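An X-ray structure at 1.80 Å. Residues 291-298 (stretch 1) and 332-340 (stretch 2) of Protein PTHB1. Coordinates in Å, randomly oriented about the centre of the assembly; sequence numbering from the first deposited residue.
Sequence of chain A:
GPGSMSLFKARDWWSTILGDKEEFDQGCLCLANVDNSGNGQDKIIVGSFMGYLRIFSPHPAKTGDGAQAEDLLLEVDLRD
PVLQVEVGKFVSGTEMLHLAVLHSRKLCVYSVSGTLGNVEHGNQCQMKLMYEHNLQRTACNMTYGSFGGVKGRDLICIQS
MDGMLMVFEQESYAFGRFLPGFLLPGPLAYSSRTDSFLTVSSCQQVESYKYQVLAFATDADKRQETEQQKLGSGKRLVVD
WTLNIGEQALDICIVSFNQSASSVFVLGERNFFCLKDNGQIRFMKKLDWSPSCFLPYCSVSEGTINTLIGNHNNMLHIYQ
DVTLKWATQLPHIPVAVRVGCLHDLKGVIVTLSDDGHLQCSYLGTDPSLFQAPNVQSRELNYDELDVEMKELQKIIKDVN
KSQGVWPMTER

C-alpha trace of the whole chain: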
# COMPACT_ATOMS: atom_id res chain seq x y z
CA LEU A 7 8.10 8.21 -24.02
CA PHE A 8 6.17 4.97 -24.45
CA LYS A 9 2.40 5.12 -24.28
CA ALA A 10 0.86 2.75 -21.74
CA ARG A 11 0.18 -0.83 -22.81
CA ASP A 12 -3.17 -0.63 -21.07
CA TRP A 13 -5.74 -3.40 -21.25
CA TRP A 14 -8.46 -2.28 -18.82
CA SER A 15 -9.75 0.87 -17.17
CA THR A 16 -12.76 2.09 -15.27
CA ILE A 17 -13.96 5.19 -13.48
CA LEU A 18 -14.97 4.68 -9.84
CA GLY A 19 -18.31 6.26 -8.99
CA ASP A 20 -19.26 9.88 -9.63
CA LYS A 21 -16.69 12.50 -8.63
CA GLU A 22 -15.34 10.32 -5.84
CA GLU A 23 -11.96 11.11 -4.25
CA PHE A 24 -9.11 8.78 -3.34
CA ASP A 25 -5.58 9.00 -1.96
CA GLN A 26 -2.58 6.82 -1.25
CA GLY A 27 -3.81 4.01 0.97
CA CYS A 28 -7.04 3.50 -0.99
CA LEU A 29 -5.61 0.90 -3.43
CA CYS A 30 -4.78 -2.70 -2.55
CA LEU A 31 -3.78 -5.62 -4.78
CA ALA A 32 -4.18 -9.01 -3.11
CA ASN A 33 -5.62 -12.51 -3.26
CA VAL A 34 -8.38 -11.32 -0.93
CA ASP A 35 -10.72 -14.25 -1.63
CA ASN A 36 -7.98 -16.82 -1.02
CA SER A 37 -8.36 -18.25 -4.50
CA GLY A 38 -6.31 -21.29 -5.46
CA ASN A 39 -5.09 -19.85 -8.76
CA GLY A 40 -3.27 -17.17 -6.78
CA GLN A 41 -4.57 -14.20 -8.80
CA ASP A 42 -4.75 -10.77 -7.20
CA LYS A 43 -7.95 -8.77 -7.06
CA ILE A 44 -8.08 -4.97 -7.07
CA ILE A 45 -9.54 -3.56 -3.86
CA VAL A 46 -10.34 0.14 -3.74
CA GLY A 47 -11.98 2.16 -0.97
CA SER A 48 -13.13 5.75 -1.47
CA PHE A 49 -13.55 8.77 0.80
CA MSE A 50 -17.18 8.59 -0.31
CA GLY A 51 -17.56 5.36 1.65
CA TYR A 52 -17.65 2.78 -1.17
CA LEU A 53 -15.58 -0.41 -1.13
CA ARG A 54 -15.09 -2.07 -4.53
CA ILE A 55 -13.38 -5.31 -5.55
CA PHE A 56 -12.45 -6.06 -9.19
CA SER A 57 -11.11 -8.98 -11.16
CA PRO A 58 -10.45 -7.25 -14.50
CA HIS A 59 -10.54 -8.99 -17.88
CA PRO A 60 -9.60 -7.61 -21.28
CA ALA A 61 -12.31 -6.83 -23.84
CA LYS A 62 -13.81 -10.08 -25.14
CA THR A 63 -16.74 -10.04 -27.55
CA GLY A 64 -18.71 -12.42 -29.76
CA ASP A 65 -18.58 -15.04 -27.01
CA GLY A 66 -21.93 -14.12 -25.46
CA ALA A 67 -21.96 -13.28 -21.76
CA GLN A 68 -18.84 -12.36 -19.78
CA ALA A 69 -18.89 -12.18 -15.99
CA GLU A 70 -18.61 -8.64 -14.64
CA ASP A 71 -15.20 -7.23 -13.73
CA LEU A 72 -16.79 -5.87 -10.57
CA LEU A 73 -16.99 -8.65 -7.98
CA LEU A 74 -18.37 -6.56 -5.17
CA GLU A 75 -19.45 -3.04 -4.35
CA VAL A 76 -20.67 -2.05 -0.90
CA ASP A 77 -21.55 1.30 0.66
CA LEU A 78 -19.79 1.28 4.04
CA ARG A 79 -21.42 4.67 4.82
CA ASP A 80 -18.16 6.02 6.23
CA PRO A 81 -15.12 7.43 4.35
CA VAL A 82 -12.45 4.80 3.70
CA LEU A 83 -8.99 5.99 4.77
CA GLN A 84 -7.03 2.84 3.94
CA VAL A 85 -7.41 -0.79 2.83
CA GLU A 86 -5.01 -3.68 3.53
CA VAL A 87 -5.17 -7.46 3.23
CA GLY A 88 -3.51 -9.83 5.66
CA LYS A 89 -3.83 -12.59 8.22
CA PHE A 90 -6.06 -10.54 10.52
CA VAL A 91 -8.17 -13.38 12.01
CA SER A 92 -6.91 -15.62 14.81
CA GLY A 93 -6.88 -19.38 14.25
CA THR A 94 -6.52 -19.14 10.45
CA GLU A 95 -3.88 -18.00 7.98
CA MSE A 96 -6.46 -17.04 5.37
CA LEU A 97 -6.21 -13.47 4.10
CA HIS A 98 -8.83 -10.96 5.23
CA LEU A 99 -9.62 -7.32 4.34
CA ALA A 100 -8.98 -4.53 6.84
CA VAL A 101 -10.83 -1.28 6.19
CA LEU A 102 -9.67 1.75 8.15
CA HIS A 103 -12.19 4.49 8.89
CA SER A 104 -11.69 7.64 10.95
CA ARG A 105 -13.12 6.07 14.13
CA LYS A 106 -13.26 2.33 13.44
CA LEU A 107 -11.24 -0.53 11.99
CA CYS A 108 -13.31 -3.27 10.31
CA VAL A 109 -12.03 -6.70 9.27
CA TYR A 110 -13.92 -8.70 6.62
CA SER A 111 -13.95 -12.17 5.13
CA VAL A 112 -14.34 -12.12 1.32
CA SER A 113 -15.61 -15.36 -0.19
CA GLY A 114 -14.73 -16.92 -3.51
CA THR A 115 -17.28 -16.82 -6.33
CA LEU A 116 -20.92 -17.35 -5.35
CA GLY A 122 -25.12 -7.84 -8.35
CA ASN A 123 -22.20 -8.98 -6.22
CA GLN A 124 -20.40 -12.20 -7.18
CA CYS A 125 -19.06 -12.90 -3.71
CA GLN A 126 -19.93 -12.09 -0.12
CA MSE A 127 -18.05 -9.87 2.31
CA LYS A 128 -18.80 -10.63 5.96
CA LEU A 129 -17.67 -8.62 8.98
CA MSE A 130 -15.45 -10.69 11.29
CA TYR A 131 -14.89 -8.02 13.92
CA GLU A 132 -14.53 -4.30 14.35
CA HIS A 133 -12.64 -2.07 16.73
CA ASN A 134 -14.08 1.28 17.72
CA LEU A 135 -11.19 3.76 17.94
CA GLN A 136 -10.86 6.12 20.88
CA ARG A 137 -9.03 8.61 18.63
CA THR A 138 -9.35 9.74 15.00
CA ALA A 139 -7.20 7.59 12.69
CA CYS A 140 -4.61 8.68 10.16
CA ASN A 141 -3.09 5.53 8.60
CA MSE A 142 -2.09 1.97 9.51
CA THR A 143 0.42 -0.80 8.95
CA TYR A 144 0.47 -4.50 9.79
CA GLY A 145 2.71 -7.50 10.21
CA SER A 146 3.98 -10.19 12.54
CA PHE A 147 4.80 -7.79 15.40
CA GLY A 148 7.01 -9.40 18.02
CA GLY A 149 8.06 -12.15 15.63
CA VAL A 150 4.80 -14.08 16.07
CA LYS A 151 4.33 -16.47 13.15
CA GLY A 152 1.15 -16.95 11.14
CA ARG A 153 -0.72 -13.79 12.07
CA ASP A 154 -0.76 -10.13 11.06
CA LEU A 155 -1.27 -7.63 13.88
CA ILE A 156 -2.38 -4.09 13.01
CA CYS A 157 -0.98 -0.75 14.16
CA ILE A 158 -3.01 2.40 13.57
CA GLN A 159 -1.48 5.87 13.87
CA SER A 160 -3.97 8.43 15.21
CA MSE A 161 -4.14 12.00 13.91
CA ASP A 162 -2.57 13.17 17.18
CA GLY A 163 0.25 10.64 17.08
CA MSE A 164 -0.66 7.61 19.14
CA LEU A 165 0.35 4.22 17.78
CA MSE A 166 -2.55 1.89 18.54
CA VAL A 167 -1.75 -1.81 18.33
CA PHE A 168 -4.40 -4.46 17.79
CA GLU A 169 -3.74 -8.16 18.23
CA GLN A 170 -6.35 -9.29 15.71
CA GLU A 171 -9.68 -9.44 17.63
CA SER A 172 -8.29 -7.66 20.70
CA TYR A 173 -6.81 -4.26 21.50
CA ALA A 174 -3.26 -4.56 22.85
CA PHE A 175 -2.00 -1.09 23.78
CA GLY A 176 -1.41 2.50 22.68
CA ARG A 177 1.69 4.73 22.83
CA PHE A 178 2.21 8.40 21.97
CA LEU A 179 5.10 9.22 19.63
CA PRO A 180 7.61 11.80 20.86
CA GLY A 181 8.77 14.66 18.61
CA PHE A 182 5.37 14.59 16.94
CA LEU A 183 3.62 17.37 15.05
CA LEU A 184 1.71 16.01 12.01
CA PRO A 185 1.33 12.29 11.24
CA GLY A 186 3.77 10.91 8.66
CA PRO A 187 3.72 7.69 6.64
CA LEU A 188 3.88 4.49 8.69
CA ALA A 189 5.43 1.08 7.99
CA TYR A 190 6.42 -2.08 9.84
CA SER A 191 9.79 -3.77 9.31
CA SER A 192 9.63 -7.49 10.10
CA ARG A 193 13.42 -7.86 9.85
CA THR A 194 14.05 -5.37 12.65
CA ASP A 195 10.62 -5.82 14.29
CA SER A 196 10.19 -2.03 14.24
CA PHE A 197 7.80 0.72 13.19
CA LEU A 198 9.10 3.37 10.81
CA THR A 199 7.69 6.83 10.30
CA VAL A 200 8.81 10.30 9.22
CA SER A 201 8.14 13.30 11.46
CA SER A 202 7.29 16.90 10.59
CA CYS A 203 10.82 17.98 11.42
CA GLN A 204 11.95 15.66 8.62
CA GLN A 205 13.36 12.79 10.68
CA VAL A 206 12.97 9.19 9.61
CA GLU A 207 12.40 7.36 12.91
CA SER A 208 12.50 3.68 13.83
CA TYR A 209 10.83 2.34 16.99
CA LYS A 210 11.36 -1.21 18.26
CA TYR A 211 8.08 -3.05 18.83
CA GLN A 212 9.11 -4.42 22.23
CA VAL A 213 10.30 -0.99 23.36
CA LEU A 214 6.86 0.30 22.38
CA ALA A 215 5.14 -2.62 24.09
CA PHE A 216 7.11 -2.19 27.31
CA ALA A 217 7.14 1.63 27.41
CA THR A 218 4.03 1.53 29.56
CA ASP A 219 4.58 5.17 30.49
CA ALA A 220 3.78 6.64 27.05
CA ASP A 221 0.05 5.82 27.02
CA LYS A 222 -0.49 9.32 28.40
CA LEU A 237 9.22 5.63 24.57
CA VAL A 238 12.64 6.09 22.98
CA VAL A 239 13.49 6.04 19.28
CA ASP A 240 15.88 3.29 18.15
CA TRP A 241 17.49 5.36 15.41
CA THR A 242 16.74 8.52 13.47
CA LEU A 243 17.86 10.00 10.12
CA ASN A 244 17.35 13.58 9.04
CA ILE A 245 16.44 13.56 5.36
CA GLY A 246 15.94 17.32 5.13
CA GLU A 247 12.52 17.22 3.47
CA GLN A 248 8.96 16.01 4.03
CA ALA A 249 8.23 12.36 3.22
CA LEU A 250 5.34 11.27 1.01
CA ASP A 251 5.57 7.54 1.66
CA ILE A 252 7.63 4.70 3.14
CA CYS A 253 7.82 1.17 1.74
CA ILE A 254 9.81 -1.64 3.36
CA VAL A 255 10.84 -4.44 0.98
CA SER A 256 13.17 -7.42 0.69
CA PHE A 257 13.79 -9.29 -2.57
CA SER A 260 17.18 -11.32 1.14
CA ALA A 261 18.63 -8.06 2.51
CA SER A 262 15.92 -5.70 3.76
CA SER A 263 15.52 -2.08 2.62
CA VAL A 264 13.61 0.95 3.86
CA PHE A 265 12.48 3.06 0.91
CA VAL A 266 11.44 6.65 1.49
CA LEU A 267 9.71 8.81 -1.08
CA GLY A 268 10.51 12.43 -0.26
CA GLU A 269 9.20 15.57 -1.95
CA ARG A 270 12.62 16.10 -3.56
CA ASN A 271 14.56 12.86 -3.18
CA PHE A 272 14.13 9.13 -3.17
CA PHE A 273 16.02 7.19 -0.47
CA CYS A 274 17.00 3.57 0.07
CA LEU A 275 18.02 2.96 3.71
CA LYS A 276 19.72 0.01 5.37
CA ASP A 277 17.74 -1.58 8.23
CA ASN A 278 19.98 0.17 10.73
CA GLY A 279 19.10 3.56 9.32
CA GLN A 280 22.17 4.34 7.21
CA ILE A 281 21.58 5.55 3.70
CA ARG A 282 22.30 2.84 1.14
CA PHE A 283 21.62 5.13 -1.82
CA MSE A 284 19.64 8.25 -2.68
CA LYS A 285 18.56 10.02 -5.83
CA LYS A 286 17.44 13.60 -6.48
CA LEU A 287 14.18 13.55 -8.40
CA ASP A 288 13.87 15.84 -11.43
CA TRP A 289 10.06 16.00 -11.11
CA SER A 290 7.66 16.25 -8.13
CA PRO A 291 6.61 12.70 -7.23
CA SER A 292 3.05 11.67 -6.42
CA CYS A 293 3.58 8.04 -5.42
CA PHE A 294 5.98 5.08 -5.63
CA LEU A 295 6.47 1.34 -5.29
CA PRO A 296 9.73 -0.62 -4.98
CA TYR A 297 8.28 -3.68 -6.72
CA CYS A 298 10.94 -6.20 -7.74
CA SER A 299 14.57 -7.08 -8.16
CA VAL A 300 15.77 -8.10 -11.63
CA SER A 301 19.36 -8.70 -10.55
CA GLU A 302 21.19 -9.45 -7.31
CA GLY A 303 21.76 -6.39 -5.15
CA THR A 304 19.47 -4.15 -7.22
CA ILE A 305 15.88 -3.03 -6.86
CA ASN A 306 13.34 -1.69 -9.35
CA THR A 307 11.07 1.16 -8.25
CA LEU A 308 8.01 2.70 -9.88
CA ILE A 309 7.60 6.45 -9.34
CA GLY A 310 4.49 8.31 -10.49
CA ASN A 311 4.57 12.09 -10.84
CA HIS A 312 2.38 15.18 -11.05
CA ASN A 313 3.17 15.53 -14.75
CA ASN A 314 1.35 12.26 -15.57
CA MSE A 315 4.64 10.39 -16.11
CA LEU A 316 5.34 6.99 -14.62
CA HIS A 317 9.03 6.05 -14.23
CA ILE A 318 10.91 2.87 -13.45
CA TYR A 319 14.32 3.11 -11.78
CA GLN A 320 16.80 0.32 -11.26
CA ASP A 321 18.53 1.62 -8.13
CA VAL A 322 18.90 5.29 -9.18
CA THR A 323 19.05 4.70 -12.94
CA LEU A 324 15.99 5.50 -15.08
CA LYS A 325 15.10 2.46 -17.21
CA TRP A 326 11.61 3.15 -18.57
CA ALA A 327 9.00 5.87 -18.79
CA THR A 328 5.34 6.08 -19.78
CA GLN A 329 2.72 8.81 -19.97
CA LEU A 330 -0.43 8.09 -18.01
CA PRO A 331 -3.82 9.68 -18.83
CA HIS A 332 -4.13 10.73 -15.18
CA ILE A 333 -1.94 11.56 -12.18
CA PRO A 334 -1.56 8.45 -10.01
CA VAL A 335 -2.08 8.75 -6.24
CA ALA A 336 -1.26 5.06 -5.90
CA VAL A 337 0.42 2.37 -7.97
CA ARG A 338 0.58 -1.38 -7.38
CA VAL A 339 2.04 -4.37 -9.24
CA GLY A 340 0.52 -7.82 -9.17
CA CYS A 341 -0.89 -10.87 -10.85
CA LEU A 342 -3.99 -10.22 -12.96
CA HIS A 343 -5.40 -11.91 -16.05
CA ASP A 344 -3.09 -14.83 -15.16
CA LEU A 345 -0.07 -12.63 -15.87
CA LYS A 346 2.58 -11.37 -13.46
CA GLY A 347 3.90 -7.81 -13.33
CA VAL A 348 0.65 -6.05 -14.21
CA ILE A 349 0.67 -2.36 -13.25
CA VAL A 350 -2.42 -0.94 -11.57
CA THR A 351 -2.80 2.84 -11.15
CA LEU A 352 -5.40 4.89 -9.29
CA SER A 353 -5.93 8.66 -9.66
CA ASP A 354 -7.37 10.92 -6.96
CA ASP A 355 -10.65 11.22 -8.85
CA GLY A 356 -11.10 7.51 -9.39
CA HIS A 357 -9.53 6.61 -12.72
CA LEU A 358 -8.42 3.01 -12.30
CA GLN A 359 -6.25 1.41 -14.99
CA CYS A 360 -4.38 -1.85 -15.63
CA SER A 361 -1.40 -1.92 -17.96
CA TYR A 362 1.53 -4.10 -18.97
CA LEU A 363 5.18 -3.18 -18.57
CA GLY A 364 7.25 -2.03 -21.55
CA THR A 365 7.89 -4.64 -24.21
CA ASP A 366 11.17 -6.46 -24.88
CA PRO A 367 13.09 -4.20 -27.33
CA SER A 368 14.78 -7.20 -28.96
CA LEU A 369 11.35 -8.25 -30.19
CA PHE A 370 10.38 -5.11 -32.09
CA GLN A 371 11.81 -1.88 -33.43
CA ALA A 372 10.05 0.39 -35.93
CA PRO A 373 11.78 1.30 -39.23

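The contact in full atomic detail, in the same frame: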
# COMPACT_ATOMS: atom_id res chain seq x y z
N PRO A 291 7.29 14.00 -7.23
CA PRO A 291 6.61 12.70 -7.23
C PRO A 291 5.21 12.76 -6.61
O PRO A 291 4.91 13.64 -5.79
CB PRO A 291 7.53 11.82 -6.39
CG PRO A 291 8.15 12.82 -5.39
CD PRO A 291 8.38 14.06 -6.24
N SER A 292 4.36 11.82 -7.02
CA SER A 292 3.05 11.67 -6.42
C SER A 292 2.94 10.36 -5.65
O SER A 292 2.22 10.29 -4.66
CB SER A 292 1.96 11.73 -7.49
OG SER A 292 2.21 10.76 -8.48
N CYS A 293 3.65 9.33 -6.09
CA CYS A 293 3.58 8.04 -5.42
C CYS A 293 4.71 7.13 -5.88
O CYS A 293 5.40 7.44 -6.86
CB CYS A 293 2.23 7.37 -5.70
SG CYS A 293 2.03 6.96 -7.46
N PHE A 294 4.90 6.00 -5.21
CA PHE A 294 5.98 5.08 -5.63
C PHE A 294 5.75 3.66 -5.14
O PHE A 294 4.84 3.40 -4.35
CB PHE A 294 7.32 5.71 -5.17
CG PHE A 294 7.82 5.32 -3.78
CD1 PHE A 294 6.93 5.12 -2.72
CD2 PHE A 294 9.18 5.08 -3.58
CE1 PHE A 294 7.41 4.76 -1.44
CE2 PHE A 294 9.66 4.77 -2.30
CZ PHE A 294 8.78 4.58 -1.24
N LEU A 295 6.54 2.74 -5.68
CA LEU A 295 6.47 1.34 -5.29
C LEU A 295 7.75 0.62 -5.71
O LEU A 295 7.92 0.31 -6.90
CB LEU A 295 5.26 0.63 -5.94
CG LEU A 295 5.14 -0.82 -5.48
CD1 LEU A 295 4.53 -0.88 -4.08
CD2 LEU A 295 4.34 -1.66 -6.46
N PRO A 296 8.65 0.34 -4.75
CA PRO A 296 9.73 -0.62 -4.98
C PRO A 296 9.09 -1.99 -5.18
O PRO A 296 8.47 -2.47 -4.22
CB PRO A 296 10.56 -0.59 -3.68
CG PRO A 296 10.06 0.62 -2.92
CD PRO A 296 8.63 0.83 -3.36
N TYR A 297 9.19 -2.58 -6.37
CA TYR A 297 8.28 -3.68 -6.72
C TYR A 297 8.95 -4.98 -7.12
O TYR A 297 8.29 -6.02 -7.17
CB TYR A 297 7.34 -3.25 -7.86
CG TYR A 297 8.02 -3.06 -9.22
CD1 TYR A 297 8.64 -1.86 -9.54
CD2 TYR A 297 8.01 -4.08 -10.18
CE1 TYR A 297 9.26 -1.68 -10.77
CE2 TYR A 297 8.63 -3.90 -11.43
CZ TYR A 297 9.25 -2.70 -11.71
OH TYR A 297 9.88 -2.49 -12.92
N CYS A 298 10.25 -4.95 -7.41
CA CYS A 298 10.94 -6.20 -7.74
C CYS A 298 12.44 -6.00 -7.79
O CYS A 298 12.94 -4.87 -7.75
CB CYS A 298 10.46 -6.77 -9.09
SG CYS A 298 11.26 -6.06 -10.57
N HIS A 332 -3.77 10.05 -16.42
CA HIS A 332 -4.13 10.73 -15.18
C HIS A 332 -3.01 10.63 -14.16
O HIS A 332 -2.23 9.68 -14.18
CB HIS A 332 -5.42 10.15 -14.61
CG HIS A 332 -6.58 10.21 -15.56
ND1 HIS A 332 -7.30 11.35 -15.79
CD2 HIS A 332 -7.12 9.25 -16.37
CE1 HIS A 332 -8.25 11.11 -16.68
NE2 HIS A 332 -8.15 9.85 -17.05
N ILE A 333 -2.93 11.59 -13.25
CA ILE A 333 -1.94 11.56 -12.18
C ILE A 333 -2.26 10.48 -11.16
O ILE A 333 -3.33 10.48 -10.57
CB ILE A 333 -1.85 12.92 -11.45
CG1 ILE A 333 -1.41 14.01 -12.42
CG2 ILE A 333 -0.89 12.83 -10.26
CD1 ILE A 333 -1.45 15.41 -11.83
N PRO A 334 -1.33 9.54 -10.96
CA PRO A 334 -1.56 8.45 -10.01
C PRO A 334 -1.36 8.90 -8.56
O PRO A 334 -0.36 9.56 -8.26
CB PRO A 334 -0.51 7.41 -10.42
CG PRO A 334 0.64 8.26 -10.98
CD PRO A 334 0.01 9.48 -11.59
N VAL A 335 -2.31 8.58 -7.68
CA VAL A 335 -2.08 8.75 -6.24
C VAL A 335 -1.60 7.45 -5.63
O VAL A 335 -1.11 7.45 -4.51
CB VAL A 335 -3.34 9.18 -5.48
CG1 VAL A 335 -3.69 10.60 -5.80
CG2 VAL A 335 -4.50 8.21 -5.72
N ALA A 336 -1.79 6.34 -6.34
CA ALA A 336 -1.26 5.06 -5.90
C ALA A 336 -0.96 4.18 -7.10
O ALA A 336 -1.65 4.26 -8.11
CB ALA A 336 -2.25 4.33 -4.96
N VAL A 337 0.07 3.36 -6.96
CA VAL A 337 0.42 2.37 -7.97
C VAL A 337 0.74 1.06 -7.28
O VAL A 337 1.35 1.05 -6.20
CB VAL A 337 1.61 2.84 -8.84
CG1 VAL A 337 2.83 3.21 -7.98
CG2 VAL A 337 1.97 1.80 -9.87
N ARG A 338 0.27 -0.04 -7.87
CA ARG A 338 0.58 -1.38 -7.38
C ARG A 338 0.97 -2.28 -8.55
O ARG A 338 0.60 -2.00 -9.69
CB ARG A 338 -0.62 -1.97 -6.61
CG ARG A 338 -0.93 -1.20 -5.32
CD ARG A 338 0.10 -1.54 -4.26
NE ARG A 338 -0.23 -0.97 -2.95
CZ ARG A 338 0.04 0.28 -2.59
NH1 ARG A 338 0.64 1.12 -3.42
NH2 ARG A 338 -0.31 0.69 -1.37
N VAL A 339 1.70 -3.35 -8.25
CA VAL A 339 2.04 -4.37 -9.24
C VAL A 339 1.55 -5.72 -8.76
O VAL A 339 1.72 -6.05 -7.59
CB VAL A 339 3.56 -4.43 -9.50
CG1 VAL A 339 3.92 -5.56 -10.46
CG2 VAL A 339 4.03 -3.10 -10.05
N GLY A 340 0.97 -6.52 -9.63
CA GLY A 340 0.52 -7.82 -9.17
C GLY A 340 0.16 -8.76 -10.28
O GLY A 340 0.48 -8.53 -11.45
O HOH W 1 -0.34 9.72 -3.48
O HOH W 2 1.76 3.86 -4.51

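Cys293, Leu295, Val337 and Val339 form the apolar centre of this contact between two stretches of Protein PTHB1 that lie far apart in sequence. Leu295 points its CA-to-CB bond toward the other stretch and, with a t chi1 and a p chi2, spans two of its valines: Leu295 CB lies 4.1 Å from Val337 CG1, and Leu295 CD2 lies 3.9 Å from Val339 CG2. Leu295 CD2 also rests over the backbone, 3.9 Å from Arg338 CA and 3.6 Å from Val339 N, so the leucine packs on main chain as well as on side chains. Val337 CG1 is shared, for it also meets Cys293 SG at 3.9 Å. The sulfur behaves here as a large, polarisable apolar atom: Cys293 SG touches Pro334 CB, again at 3.9 Å, and so carries the apolar surface from the valine to the proline ring. At the other end, Tyr297 adds its CB, 4.0 Å from Val339 CG2, while its hydroxyl is hydrogen-bonded elsewhere in the structure.

The backbones behind these side chains run roughly parallel. Strand 291-298 and strand 336-340 have N-to-C directions 18° apart and approach within 6.1 Å, with Cys293 CA 5.7 Å from Ala336 CA, Phe294 CA 6.6 Å from Val337 CA, and Tyr297 CA 6.8 Å from Val339 CA. This spacing is wider than that of directly paired strands, and no main-chain hydrogen bond links the two stretches. Side chains and water fill the gap instead. Phe294 turns its CA-to-CB bond away from the second stretch, and its ring takes no part in the centre; its carbonyl faces the gap.

Water 2 sits in that gap, donating to Phe294 O at 3.1 Å and accepting from Val337 N at 3.0 Å. It thus joins a carbonyl and an amide that would be too far apart to bond directly. Arg338 NH1 also gives water 2 a weak hydrogen bond at 3.2 Å. The CA-to-CB bond of Arg338 points away from the first stretch, but the side chain folds back so that its end comes nearer; Arg338 NH1 donates to Val337 O of its own stretch at 2.9 Å and lies 4.4 Å from Leu295 CD1. The guanidinium therefore satisfies polar backbone and water at the border of the leucine's apolar surface.

The polar edge lies where the chain turns a corner at Val335. Ser292, with chi1 in the p well, directs its hydroxyl to the carbonyl of Pro334, and Ser292 OG donates to Pro334 O at 2.8 Å, the one direct hydrogen bond across the contact. Ser292 CB meanwhile packs 4.1 Å from Ile333 CG2. Ser292 O and Val335 O stand 4.4 Å apart, two acceptors that cannot bond each other; water 1 lies between them, within hydrogen-bonding distance of both, its O 2.9 Å from Ser292 O and 2.6 Å from Val335 O. Altogether the two stretches bury 438 Å² between them, both sides summed.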